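Local coordinates for protein acetamidase (Bacillus halodurans, PDB 2II1) that binds calcium ions and probably hydrolyses carbon-nitrogen bonds, other than peptide bonds, in linear amides, at residues 221-226 with 286-292; 227-233 with 280-286. All blocks are in the same frame, centred on the assembly; numbering follows the deposited sequence.

Interaction 1: residues 221-226 with 286-292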
loop_
_atom_site.group_PDB
_atom_site.type_symbol
_atom_site.label_atom_id
_atom_site.label_comp_id
_atom_site.label_asym_id
_atom_site.label_seq_id
_atom_site.Cartn_x
_atom_site.Cartn_y
_atom_site.Cartn_z
ATOM N N LYS A 221 16.104 -3.576 2.067
ATOM C CA LYS A 221 15.936 -5.034 2.174
ATOM C C LYS A 221 15.655 -5.359 3.638
ATOM O O LYS A 221 16.348 -4.845 4.521
ATOM C CB LYS A 221 17.183 -5.723 1.640
ATOM C CG LYS A 221 17.473 -7.119 2.168
ATOM C CD LYS A 221 18.646 -7.745 1.459
ATOM C CE LYS A 221 19.990 -7.235 1.983
ATOM N NZ LYS A 221 21.082 -8.274 1.857
ATOM N N THR A 222 14.584 -6.140 3.869
ATOM C CA THR A 222 14.212 -6.657 5.175
ATOM C C THR A 222 14.726 -8.104 5.236
ATOM O O THR A 222 15.463 -8.526 4.352
ATOM C CB THR A 222 12.684 -6.654 5.368
ATOM O OG1 THR A 222 12.068 -7.543 4.407
ATOM C CG2 THR A 222 12.115 -5.241 5.205
ATOM N N ASP A 223 14.338 -8.862 6.253
ATOM C CA ASP A 223 14.640 -10.299 6.287
ATOM C C ASP A 223 13.966 -11.093 5.142
ATOM O O ASP A 223 14.382 -12.188 4.865
ATOM C CB ASP A 223 14.211 -10.912 7.633
ATOM C CG ASP A 223 15.245 -10.706 8.750
ATOM O OD1 ASP A 223 16.072 -9.757 8.680
ATOM O OD2 ASP A 223 15.214 -11.497 9.716
ATOM N N THR A 224 12.926 -10.568 4.492
ATOM C CA THR A 224 12.163 -11.359 3.515
ATOM C C THR A 224 11.943 -10.703 2.153
ATOM O O THR A 224 11.640 -11.399 1.177
ATOM C CB THR A 224 10.770 -11.696 4.079
ATOM O OG1 THR A 224 10.173 -10.506 4.594
ATOM C CG2 THR A 224 10.882 -12.716 5.192
ATOM N N HIS A 225 12.073 -9.386 2.096
ATOM C CA HIS A 225 11.761 -8.605 0.887
ATOM C C HIS A 225 12.816 -7.576 0.566
ATOM O O HIS A 225 13.571 -7.153 1.425
ATOM C CB HIS A 225 10.426 -7.890 1.027
ATOM C CG HIS A 225 9.261 -8.808 0.988
ATOM N ND1 HIS A 225 8.874 -9.529 2.088
ATOM C CD2 HIS A 225 8.420 -9.161 -0.014
ATOM C CE1 HIS A 225 7.833 -10.279 1.775
ATOM N NE2 HIS A 225 7.544 -10.078 0.506
ATOM N N PHE A 226 12.837 -7.192 -0.700
ATOM C CA PHE A 226 13.624 -6.078 -1.177
ATOM C C PHE A 226 12.614 -5.054 -1.710
ATOM O O PHE A 226 11.581 -5.423 -2.274
ATOM C CB PHE A 226 14.592 -6.547 -2.276
ATOM C CG PHE A 226 15.323 -5.431 -2.931
ATOM C CD1 PHE A 226 16.410 -4.847 -2.304
ATOM C CD2 PHE A 226 14.884 -4.914 -4.134
ATOM C CE1 PHE A 226 17.030 -3.771 -2.879
ATOM C CE2 PHE A 226 15.527 -3.852 -4.712
ATOM C CZ PHE A 226 16.583 -3.287 -4.095
ATOM N N SER A 286 7.686 -3.660 -3.429
ATOM C CA SER A 286 8.295 -4.721 -2.657
ATOM C C SER A 286 8.142 -6.090 -3.352
ATOM O O SER A 286 7.028 -6.474 -3.781
ATOM C CB SER A 286 7.667 -4.764 -1.272
ATOM O OG SER A 286 8.096 -5.865 -0.522
ATOM N N LEU A 287 9.265 -6.808 -3.470
ATOM C CA LEU A 287 9.262 -8.176 -3.975
ATOM C C LEU A 287 10.094 -9.116 -3.060
ATOM O O LEU A 287 11.173 -8.737 -2.608
ATOM C CB LEU A 287 9.797 -8.180 -5.397
ATOM C CG LEU A 287 9.760 -9.491 -6.173
ATOM C CD1 LEU A 287 8.302 -9.922 -6.575
ATOM C CD2 LEU A 287 10.676 -9.373 -7.374
ATOM N N ALA A 288 9.593 -10.339 -2.839
ATOM C CA ALA A 288 10.225 -11.350 -1.984
ATOM C C ALA A 288 11.648 -11.718 -2.428
ATOM O O ALA A 288 11.902 -11.918 -3.611
ATOM C CB ALA A 288 9.364 -12.601 -1.923
ATOM N N LEU A 289 12.575 -11.802 -1.471
ATOM C CA LEU A 289 14.001 -12.023 -1.800
ATOM C C LEU A 289 14.220 -13.391 -2.450
ATOM O O LEU A 289 15.177 -13.592 -3.199
ATOM C CB LEU A 289 14.880 -11.920 -0.548
ATOM C CG LEU A 289 14.934 -10.581 0.188
ATOM C CD1 LEU A 289 15.459 -10.834 1.604
ATOM C CD2 LEU A 289 15.792 -9.596 -0.547
ATOM N N HIS A 290 13.342 -14.344 -2.185
ATOM C CA HIS A 290 13.536 -15.660 -2.784
ATOM C C HIS A 290 13.410 -15.645 -4.318
ATOM O O HIS A 290 13.906 -16.565 -4.957
ATOM C CB HIS A 290 12.610 -16.703 -2.139
ATOM C CG HIS A 290 11.165 -16.550 -2.506
ATOM N ND1 HIS A 290 10.650 -16.995 -3.708
ATOM C CD2 HIS A 290 10.123 -16.014 -1.826
ATOM C CE1 HIS A 290 9.357 -16.730 -3.756
ATOM N NE2 HIS A 290 9.009 -16.138 -2.626
ATOM N N TYR A 291 12.779 -14.607 -4.900
ATOM C CA TYR A 291 12.718 -14.421 -6.361
ATOM C C TYR A 291 14.054 -13.921 -6.908
ATOM O O TYR A 291 14.515 -14.370 -7.969
ATOM C CB TYR A 291 11.576 -13.455 -6.772
ATOM C CG TYR A 291 10.171 -13.979 -6.485
ATOM C CD1 TYR A 291 9.652 -15.063 -7.193
ATOM C CD2 TYR A 291 9.375 -13.403 -5.498
ATOM C CE1 TYR A 291 8.383 -15.542 -6.940
ATOM C CE2 TYR A 291 8.100 -13.887 -5.233
ATOM C CZ TYR A 291 7.613 -14.953 -5.964
ATOM O OH TYR A 291 6.374 -15.444 -5.704
ATOM N N PHE A 292 14.689 -13.012 -6.174
ATOM C CA PHE A 292 16.052 -12.581 -6.469
ATOM C C PHE A 292 17.049 -13.735 -6.344
ATOM O O PHE A 292 17.973 -13.814 -7.125
ATOM C CB PHE A 292 16.477 -11.428 -5.559
ATOM C CG PHE A 292 15.655 -10.206 -5.742
ATOM C CD1 PHE A 292 15.905 -9.340 -6.778
ATOM C CD2 PHE A 292 14.576 -9.947 -4.909
ATOM C CE1 PHE A 292 15.096 -8.228 -6.949
ATOM C CE2 PHE A 292 13.773 -8.842 -5.103
ATOM C CZ PHE A 292 14.045 -7.995 -6.117
HETATM O O HOH W 1 11.656 -14.093 0.391
#

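Interaction 2: residues 227-233 with 280-286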
loop_
_atom_site.group_PDB
_atom_site.type_symbol
_atom_site.label_atom_id
_atom_site.label_comp_id
_atom_site.label_asym_id
_atom_site.label_seq_id
_atom_site.Cartn_x
_atom_site.Cartn_y
_atom_site.Cartn_z
HETATM N N MSE A 227 12.873 -3.776 -1.472
HETATM C CA MSE A 227 11.953 -2.734 -1.932
HETATM C C MSE A 227 12.641 -1.550 -2.503
HETATM O O MSE A 227 13.604 -1.059 -1.931
HETATM C CB MSE A 227 11.121 -2.212 -0.770
HETATM C CG MSE A 227 10.649 -3.291 0.132
HETATM SE SE MSE A 227 9.485 -2.527 1.473
HETATM C CE MSE A 227 9.535 -4.103 2.650
ATOM N N THR A 228 12.082 -1.064 -3.606
ATOM C CA THR A 228 12.463 0.200 -4.205
ATOM C C THR A 228 11.526 1.324 -3.721
ATOM O O THR A 228 10.317 1.165 -3.652
ATOM C CB THR A 228 12.532 0.115 -5.760
ATOM O OG1 THR A 228 11.300 -0.383 -6.304
ATOM C CG2 THR A 228 13.703 -0.820 -6.178
ATOM N N ILE A 229 12.127 2.443 -3.360
ATOM C CA ILE A 229 11.431 3.629 -2.859
ATOM C C ILE A 229 11.511 4.828 -3.847
ATOM O O ILE A 229 12.584 5.160 -4.402
ATOM C CB ILE A 229 12.027 4.044 -1.497
ATOM C CG1 ILE A 229 11.923 2.894 -0.502
ATOM C CG2 ILE A 229 11.273 5.228 -0.931
ATOM C CD1 ILE A 229 12.754 3.071 0.727
ATOM N N ALA A 230 10.381 5.499 -4.045
ATOM C CA ALA A 230 10.369 6.726 -4.822
ATOM C C ALA A 230 9.450 7.767 -4.207
ATOM O O ALA A 230 8.428 7.438 -3.597
ATOM C CB ALA A 230 9.990 6.452 -6.285
ATOM N N SER A 231 9.833 9.036 -4.374
ATOM C CA SER A 231 9.011 10.166 -3.953
ATOM C C SER A 231 8.706 11.124 -5.096
ATOM O O SER A 231 9.579 11.403 -5.937
ATOM C CB SER A 231 9.702 10.949 -2.833
ATOM O OG SER A 231 9.933 10.081 -1.751
ATOM N N ALA A 232 7.488 11.657 -5.068
ATOM C CA ALA A 232 7.004 12.558 -6.093
ATOM C C ALA A 232 5.957 13.510 -5.543
ATOM O O ALA A 232 5.522 13.401 -4.407
ATOM C CB ALA A 232 6.453 11.743 -7.252
ATOM N N GLU A 233 5.540 14.450 -6.379
ATOM C CA GLU A 233 4.557 15.444 -5.998
ATOM C C GLU A 233 3.186 14.812 -5.762
ATOM O O GLU A 233 2.411 15.277 -4.926
ATOM C CB GLU A 233 4.426 16.486 -7.110
ATOM C CG GLU A 233 5.729 17.157 -7.572
ATOM C CD GLU A 233 6.277 18.123 -6.575
ATOM O OE1 GLU A 233 5.645 18.307 -5.504
ATOM O OE2 GLU A 233 7.340 18.712 -6.871
ATOM N N LEU A 280 6.510 15.959 -0.563
ATOM C CA LEU A 280 6.451 14.937 -1.581
ATOM C C LEU A 280 5.880 13.685 -0.911
ATOM O O LEU A 280 6.046 13.472 0.294
ATOM C CB LEU A 280 7.808 14.736 -2.307
ATOM C CG LEU A 280 8.394 15.902 -3.132
ATOM C CD1 LEU A 280 9.513 15.445 -4.058
ATOM C CD2 LEU A 280 7.323 16.544 -3.938
ATOM N N LYS A 281 5.125 12.918 -1.685
ATOM C CA LYS A 281 4.532 11.665 -1.233
ATOM C C LYS A 281 5.522 10.507 -1.540
ATOM O O LYS A 281 6.299 10.567 -2.484
ATOM C CB LYS A 281 3.168 11.430 -1.920
ATOM C CG LYS A 281 2.260 12.656 -2.064
ATOM C CD LYS A 281 1.850 13.219 -0.729
ATOM C CE LYS A 281 1.108 14.563 -0.876
ATOM N NZ LYS A 281 1.150 15.336 0.425
ATOM N N THR A 282 5.493 9.440 -0.751
ATOM C CA THR A 282 6.465 8.351 -0.919
ATOM C C THR A 282 5.737 7.022 -1.030
ATOM O O THR A 282 4.801 6.778 -0.299
ATOM C CB THR A 282 7.431 8.291 0.248
ATOM O OG1 THR A 282 8.080 9.557 0.376
ATOM C CG2 THR A 282 8.484 7.182 0.044
ATOM N N ALA A 283 6.199 6.182 -1.951
ATOM C CA ALA A 283 5.649 4.856 -2.247
ATOM C C ALA A 283 6.806 3.893 -2.349
ATOM O O ALA A 283 7.962 4.325 -2.559
ATOM C CB ALA A 283 4.875 4.879 -3.552
ATOM N N ARG A 284 6.524 2.602 -2.161
ATOM C CA ARG A 284 7.551 1.550 -2.366
ATOM C C ARG A 284 7.010 0.323 -3.054
ATOM O O ARG A 284 5.892 -0.105 -2.780
ATOM C CB ARG A 284 8.288 1.134 -1.069
ATOM C CG ARG A 284 7.444 0.616 0.061
ATOM C CD ARG A 284 8.121 0.866 1.410
ATOM N NE ARG A 284 7.450 0.109 2.476
ATOM C CZ ARG A 284 6.311 0.465 3.062
ATOM N NH1 ARG A 284 5.692 1.576 2.717
ATOM N NH2 ARG A 284 5.764 -0.302 3.996
ATOM N N PHE A 285 7.812 -0.240 -3.955
ATOM C CA PHE A 285 7.486 -1.538 -4.541
ATOM C C PHE A 285 8.351 -2.598 -3.900
ATOM O O PHE A 285 9.586 -2.479 -3.912
ATOM C CB PHE A 285 7.696 -1.587 -6.064
ATOM C CG PHE A 285 6.940 -2.711 -6.702
ATOM C CD1 PHE A 285 7.444 -3.995 -6.711
ATOM C CD2 PHE A 285 5.668 -2.492 -7.181
ATOM C CE1 PHE A 285 6.690 -5.040 -7.228
ATOM C CE2 PHE A 285 4.940 -3.504 -7.713
ATOM C CZ PHE A 285 5.461 -4.793 -7.749
ATOM N N SER A 286 7.686 -3.660 -3.429
ATOM C CA SER A 286 8.295 -4.721 -2.657
ATOM C C SER A 286 8.142 -6.090 -3.352
ATOM O O SER A 286 7.028 -6.474 -3.781
ATOM C CB SER A 286 7.667 -4.764 -1.272
ATOM O OG SER A 286 8.096 -5.865 -0.522
#

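Interaction 1: residues 221-226 with 286-292
F226 and L287 form an antiparallel hydrogen-bonded pair, F226 N giving to L287 O at 3.0 Å in an almost straight bond, and H225 and A288 follow as a non-hydrogen-bonded pair whose side chains diverge. Beyond them strand 281-288 turns into helix 289-294, and one more backbone bond follows, L289 N donating to T224 O at 2.8 Å with an N-H...O angle of 173°. A water that donates to the same T224 O and accepts from H290 N ties the next amide of the helix start to this carbonyl. The L289 side chain lies over the turn: CD1 rests 3.6 Å from T222 O, while CD2 reaches F226 CB at 3.7 Å and the aliphatic part of K221, whose chain crosses it at about a right angle. F226 has CG anti to its amide nitrogen (chi1 173°), which carries the ring over to F292; the edge of F226 is directed at the face of F292, offset, with planes at 75° and centroids 5.4 Å apart. The H225 ring lies back against strand 281-288, its CD2 3.3 Å from A288 N, and its ND1 shares a hydrogen bond with T224 OG1 that helps to set the ring's rotation. T222 OG1 accepts from T224 N and H225 N, an ST turn and ST motif that help shape the beta-hairpin turn between strands 219-221 and 225-232. The chemistry implies a turn held from within by the T222 hydroxyl and tied to the helix by L289 N and a water, with L289 against it, while F226 and F292 join strand end and helix to M246 of helix 235-253.

Interaction 2: residues 227-233 with 280-286
S231 and T282 meet through their hydroxyls, OG to OG1 at 2.9 Å, a hydrogen bond that spans a non-hydrogen-bonded pair on the face they share with M227, I229 and R284. Next to it the CG2 methyls of I229 and T282 touch at 3.5 Å. The T282 rotation serves both contacts: OG1 lies anti to the carbonyl carbon (chi1 -57°), within reach of S231, while the methyl is left beside I229. At the far end of this face the selenium of selenomethionine M227 sits 3.5 Å from R284 NE, at the edge of the guanidinium and near its plane; the two chains run side by side and point the same way. T228, A230, A232 and their partners F285, A283 and K281 supply the backbone bonds in reciprocal pairs, among them A230 N to A283 O at 3.1 Å and K281 N to A232 O at 2.8 Å, and place their side chains on the other face.

Outer partners hold the polar groups in position. R284 NH2 makes salt bridges with D160 and D189, which probably keep its charge balanced in this buried setting. Q275 NE2 donates to T282 OG1, and A242 O of helix 235-253 engages T228 OG1; that helix covers the face of T228, A230, A232 and F285. L220 of the adjoining strand 219-221 flanks M227 and I229, and the loop residues P149 and D160 touch the face that carries S231, T282 and M227. The arrangement is the regular antiparallel pairing of two inner strands of a mixed sheet, backed by a helix, with the side chain of T282 about 9 Å from a bound calcium ion.

How the interactions relate
Interaction 2 and the strand part of interaction 1 (225-226 with 286-288) are successive lengths of one antiparallel pairing between strands 225-232 and 281-288. The centres of the two interactions lie 16 Å apart, and they illustrate how a strand pair can be continuous in backbone yet varied in surroundings. S286 belongs to both, and T222 CG2 of one packs on M227 CE of the other at 3.8 Å. Along the chain the order is 221-226, 227-233, 280-286, 286-292, and the chain between 233 and 280 carries helices 235-253 and 258-268 and strand 270-275. Interaction 2 is the buried portion, extending toward the calcium-binding region; interaction 1 is partly buried, where strand 281-288 passes into helix 289-294.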